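Local coordinates for protein ribokinase (Arabidopsis thaliana, PDB 6ILS) that phosphorylates D-ribose at O-5 with magnesium-ATP, supplying D-ribose 5-phosphate for nucleotide, histidine and tryptophan synthesis or for the pentose phosphate pathway, at residues G137-Q142 / I151-A156; L141-P146 / P174-L179. All coordinates share one frame; numbering follows the deposited sequence.

Contact 1. Residues G137-Q142 / I151-A156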
# COMPACT_ATOMS: atom_id res chain seq x y z
N GLY B 137 19.22 5.45 -27.71
CA GLY B 137 19.73 6.76 -28.08
C GLY B 137 20.28 7.49 -26.87
O GLY B 137 21.15 8.35 -27.00
N ILE B 138 19.78 7.15 -25.69
CA ILE B 138 20.20 7.79 -24.45
C ILE B 138 19.69 6.94 -23.30
O ILE B 138 18.62 6.36 -23.39
CB ILE B 138 19.69 9.26 -24.35
CG1 ILE B 138 20.30 9.96 -23.15
CG2 ILE B 138 18.15 9.32 -24.28
CD1 ILE B 138 20.33 11.48 -23.29
N VAL B 139 20.48 6.81 -22.24
CA VAL B 139 20.11 5.94 -21.13
C VAL B 139 20.04 6.72 -19.83
O VAL B 139 20.92 7.54 -19.56
CB VAL B 139 21.12 4.75 -20.99
CG1 VAL B 139 20.85 3.95 -19.72
CG2 VAL B 139 21.05 3.86 -22.21
N LEU B 140 18.98 6.50 -19.03
CA LEU B 140 18.78 7.18 -17.75
C LEU B 140 18.77 6.19 -16.61
O LEU B 140 18.03 5.21 -16.67
CB LEU B 140 17.44 7.95 -17.72
CG LEU B 140 17.11 9.02 -18.73
CD1 LEU B 140 15.95 9.91 -18.21
CD2 LEU B 140 18.34 9.82 -19.11
N LEU B 141 19.57 6.48 -15.58
CA LEU B 141 19.67 5.70 -14.35
C LEU B 141 19.38 6.58 -13.15
O LEU B 141 19.51 7.81 -13.23
CB LEU B 141 21.09 5.10 -14.23
CG LEU B 141 21.62 4.42 -15.49
CD1 LEU B 141 23.11 4.08 -15.34
CD2 LEU B 141 20.80 3.12 -15.83
N GLN B 142 18.98 5.97 -12.03
CA GLN B 142 18.89 6.67 -10.75
C GLN B 142 19.51 5.77 -9.67
O GLN B 142 20.16 4.79 -10.00
CB GLN B 142 17.44 7.01 -10.39
CG GLN B 142 16.56 7.36 -11.58
CD GLN B 142 16.17 6.13 -12.41
OE1 GLN B 142 15.88 5.05 -11.87
NE2 GLN B 142 16.18 6.30 -13.71
N ILE B 151 26.20 -0.15 -12.63
CA ILE B 151 27.56 -0.21 -13.17
C ILE B 151 27.58 -1.01 -14.47
O ILE B 151 28.11 -0.56 -15.47
CB ILE B 151 28.54 -0.78 -12.14
CG1 ILE B 151 28.80 0.26 -11.05
CG2 ILE B 151 29.86 -1.18 -12.82
CD1 ILE B 151 29.47 -0.28 -9.82
N GLN B 152 26.92 -2.17 -14.47
CA GLN B 152 26.88 -3.00 -15.65
C GLN B 152 26.19 -2.33 -16.83
O GLN B 152 26.61 -2.49 -17.98
CB GLN B 152 26.19 -4.34 -15.34
CG GLN B 152 26.93 -5.18 -14.30
CD GLN B 152 26.19 -6.47 -13.95
OE1 GLN B 152 25.87 -7.27 -14.83
NE2 GLN B 152 25.88 -6.64 -12.67
N VAL B 153 25.12 -1.59 -16.57
CA VAL B 153 24.41 -0.91 -17.65
C VAL B 153 25.27 0.20 -18.25
O VAL B 153 25.42 0.31 -19.47
CB VAL B 153 23.06 -0.33 -17.15
CG1 VAL B 153 22.46 0.62 -18.18
CG2 VAL B 153 22.10 -1.46 -16.83
N ALA B 154 25.84 1.02 -17.38
CA ALA B 154 26.62 2.17 -17.83
C ALA B 154 27.82 1.70 -18.66
O ALA B 154 28.09 2.25 -19.73
CB ALA B 154 27.08 2.98 -16.65
N LYS B 155 28.51 0.67 -18.18
CA LYS B 155 29.67 0.13 -18.89
C LYS B 155 29.27 -0.44 -20.25
O LYS B 155 30.01 -0.31 -21.22
CB LYS B 155 30.37 -0.94 -18.05
CG LYS B 155 31.18 -0.34 -16.92
CD LYS B 155 31.97 -1.37 -16.15
CE LYS B 155 32.72 -0.69 -15.02
NZ LYS B 155 33.66 -1.61 -14.30
N ALA B 156 28.09 -1.04 -20.32
CA ALA B 156 27.59 -1.60 -21.57
C ALA B 156 27.29 -0.50 -22.59
O ALA B 156 27.23 -0.76 -23.79
CB ALA B 156 26.35 -2.45 -21.33

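Contact 2. Residues L141-P146 / P174-L179. With RIB (alpha-D-ribofuranose), chain F.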
# COMPACT_ATOMS: atom_id res chain seq x y z
N LEU B 141 19.57 6.48 -15.58
CA LEU B 141 19.67 5.70 -14.35
C LEU B 141 19.38 6.58 -13.15
O LEU B 141 19.51 7.81 -13.23
CB LEU B 141 21.09 5.10 -14.23
CG LEU B 141 21.62 4.42 -15.49
CD1 LEU B 141 23.11 4.08 -15.34
CD2 LEU B 141 20.80 3.12 -15.83
N GLN B 142 18.98 5.97 -12.03
CA GLN B 142 18.89 6.67 -10.75
C GLN B 142 19.51 5.77 -9.67
O GLN B 142 20.16 4.79 -10.00
CB GLN B 142 17.44 7.01 -10.39
CG GLN B 142 16.56 7.36 -11.58
CD GLN B 142 16.17 6.13 -12.41
OE1 GLN B 142 15.88 5.05 -11.87
NE2 GLN B 142 16.18 6.30 -13.71
N ARG B 143 19.30 6.10 -8.41
CA ARG B 143 19.91 5.30 -7.35
C ARG B 143 18.89 4.61 -6.46
O ARG B 143 18.94 4.71 -5.24
CB ARG B 143 20.86 6.16 -6.55
CG ARG B 143 21.92 6.73 -7.47
CD ARG B 143 23.26 6.89 -6.80
NE ARG B 143 23.79 5.64 -6.25
CZ ARG B 143 24.21 5.52 -5.00
NH1 ARG B 143 24.13 6.57 -4.19
NH2 ARG B 143 24.70 4.37 -4.54
N GLU B 144 17.99 3.87 -7.11
CA GLU B 144 16.94 3.12 -6.42
C GLU B 144 16.94 1.65 -6.87
O GLU B 144 15.97 0.92 -6.63
CB GLU B 144 15.56 3.77 -6.68
CG GLU B 144 15.41 5.14 -6.05
CD GLU B 144 13.96 5.67 -6.05
OE1 GLU B 144 13.17 5.32 -6.96
OE2 GLU B 144 13.63 6.43 -5.12
N ILE B 145 18.01 1.25 -7.54
CA ILE B 145 18.30 -0.16 -7.83
C ILE B 145 19.79 -0.39 -7.48
O ILE B 145 20.52 0.58 -7.22
CB ILE B 145 18.01 -0.55 -9.31
CG1 ILE B 145 19.04 0.08 -10.25
CG2 ILE B 145 16.57 -0.17 -9.73
CD1 ILE B 145 18.94 -0.33 -11.68
N PRO B 146 20.24 -1.66 -7.44
CA PRO B 146 21.61 -1.86 -6.92
C PRO B 146 22.74 -1.20 -7.73
O PRO B 146 22.69 -1.18 -8.94
CB PRO B 146 21.77 -3.39 -6.98
CG PRO B 146 20.39 -3.91 -6.80
CD PRO B 146 19.50 -2.93 -7.55
N PRO B 174 27.30 6.79 -0.67
CA PRO B 174 28.28 7.33 -1.63
C PRO B 174 28.15 6.64 -2.98
O PRO B 174 27.77 5.48 -3.04
CB PRO B 174 29.63 7.02 -0.97
CG PRO B 174 29.32 6.93 0.49
CD PRO B 174 27.94 6.33 0.57
N ILE B 175 28.45 7.36 -4.05
CA ILE B 175 28.41 6.77 -5.38
C ILE B 175 29.76 6.12 -5.69
O ILE B 175 30.80 6.76 -5.57
CB ILE B 175 28.11 7.82 -6.47
CG1 ILE B 175 26.87 8.64 -6.10
CG2 ILE B 175 27.97 7.14 -7.83
CD1 ILE B 175 26.62 9.81 -7.05
N PRO B 176 29.73 4.85 -6.10
CA PRO B 176 30.97 4.15 -6.47
C PRO B 176 31.67 4.84 -7.63
O PRO B 176 31.01 5.21 -8.60
CB PRO B 176 30.48 2.76 -6.89
CG PRO B 176 29.14 2.61 -6.25
CD PRO B 176 28.55 3.98 -6.22
N ASN B 177 32.98 5.01 -7.54
CA ASN B 177 33.71 5.72 -8.59
C ASN B 177 33.68 4.99 -9.89
O ASN B 177 33.80 5.58 -10.96
CB ASN B 177 35.16 5.95 -8.16
CG ASN B 177 35.27 6.98 -7.08
OD1 ASN B 177 34.77 8.10 -7.24
ND2 ASN B 177 35.87 6.61 -5.96
N GLU B 178 33.53 3.68 -9.80
CA GLU B 178 33.39 2.84 -10.96
C GLU B 178 32.14 3.28 -11.73
O GLU B 178 32.10 3.25 -12.96
CB GLU B 178 33.29 1.38 -10.54
CG GLU B 178 33.32 0.41 -11.67
CD GLU B 178 33.26 -1.01 -11.17
OE1 GLU B 178 33.01 -1.19 -9.96
OE2 GLU B 178 33.44 -1.93 -12.00
N LEU B 179 31.13 3.74 -10.99
CA LEU B 179 29.90 4.18 -11.63
C LEU B 179 30.09 5.58 -12.22
O LEU B 179 29.79 5.80 -13.40
CB LEU B 179 28.73 4.15 -10.64
CG LEU B 179 27.37 4.57 -11.22
CD1 LEU B 179 27.04 3.80 -12.49
CD2 LEU B 179 26.28 4.41 -10.17
O5 RIB F . 11.02 11.21 -7.39
C5 RIB F . 9.79 10.67 -7.00
C4 RIB F . 9.96 9.36 -6.57
O4 RIB F . 11.01 9.21 -5.51
C3 RIB F . 8.61 8.98 -5.81
O3 RIB F . 7.62 8.48 -6.84
C2 RIB F . 8.94 8.19 -4.89
O2 RIB F . 8.46 6.80 -5.11
C1 RIB F . 10.60 8.22 -4.76
O1 RIB F . 11.14 7.03 -5.20

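Contact 1. Residues G137-Q142 / I151-A156
In the beta-alpha-beta unit made of strand 138-143, helix 147-158 and strand 164-170, Val139 and Leu141 of the first strand meet Val153 and Ala154 of the helix. Val153 CG1 is at the centre of the contact, with chi1 168° placing it opposite the backbone N, on the side facing the strand. Val153 CG1 lies 3.8 Å from Leu141 CD2. It is also met by Val139 CG1, 4.0 Å from Val153 CG1. Two residues apart on one face of the strand, Val139 and Leu141 thus share a single helix methyl. The valine pair meets at an oblique angle, methyl against methyl, whereas Leu141 and Val153 run past each other in opposite directions.

The fork of Leu141 divides the work: while CD2 takes Val153, CD1 goes to the next helix residue, with Leu141 CD1 lying 4.3 Å from Ala154 CB. The small Ala154 probably helps the helix come close; its alpha carbon and that of Val139 are 8.2 Å apart. Strand 138-142 and helix 151-156 run antiparallel at 161°, their axes 10.0 Å apart, as expected where the crossover helix of an alpha/beta sheet returns the chain to start a neighbouring parallel strand. No hydrogen bond spans the interface, and all four touching residues are buried. Leu141 also leans on Val8 of strand 5-8 and on Val164 and Leu166 of strand 164-170, while Ile138 and Leu140 face the other way, onto helix 257-270.

Contact 2. Residues L141-P146 / P174-L179
Arg143 leaves the strand with CG anti to its carbonyl carbon (chi1 -59°), then bends at chi2 (-146°) and again at chi3 (58°), a folded course that lays its guanidinium beside the loop of Pro174, Ile175 and Pro176. Ile175 crosses this side chain obliquely: Ile175 CG1 lies over one face of the guanidinium, 3.9 Å from Arg143 NH1, and also meets the aliphatic part of the arginine, with Arg143 CD 4.1 Å from the same Ile175 CG1. The carbonyl of Pro174 stands oblique to the plane, its O 3.6 Å from Arg143 NH2, a contact that does not amount to a hydrogen bond. Pro176 is likewise oblique to the plane, its CD 4.2 Å from Arg143 NH2.

The polar grip on the arginine comes from residues adjoining the two segments: NH2 forms a salt bridge with Asp147 OD1, and NH1 is hydrogen-bonded to Thr173 O. A leucine here would probably leave Asp147 without its charged mate and Thr173 O without this donor, and would take the flat group from over Ile175 CG1.

The next residue, Glu144, serves the sugar pocket. Its chain is extended beyond CG, and Glu144 OE2 accepts a 2.6 Å hydrogen bond from O1 of the bound ribose. Glu144 OE1 is hydrogen-bonded to Ser10 OG and Lys41 N, which probably holds the carboxylate in its orientation.

Around this, the backbone of Arg143 pairs with Gly169 and Met171 at the end of strand 164-170, Pro146 occupies the N-cap position of helix 147-158, and Pro176, at the N-cap position of helix 177-180, packs against Asp147.

Overall arrangement
Both contacts draw on strand 138-143, and Leu141 and Gln142 belong to each; their centres lie about 10 Å apart. Contact 1 is core packing, wholly apolar, on the sheet face covered by helix 147-158. Contact 2 lies where the strand runs out into a loop: it is only partly buried, with Pro174 exposed, and a charged group replaces the methyls. It also reaches the sugar pocket through Glu144, whereas in contact 1 the side chain of Leu141 is about 14 Å from the bound ribose. Segments 151-156 and 174-179 also touch, with Ala154 CB and Ile151 CG1 packed on Leu179 and a salt bridge between Lys155 and Glu178.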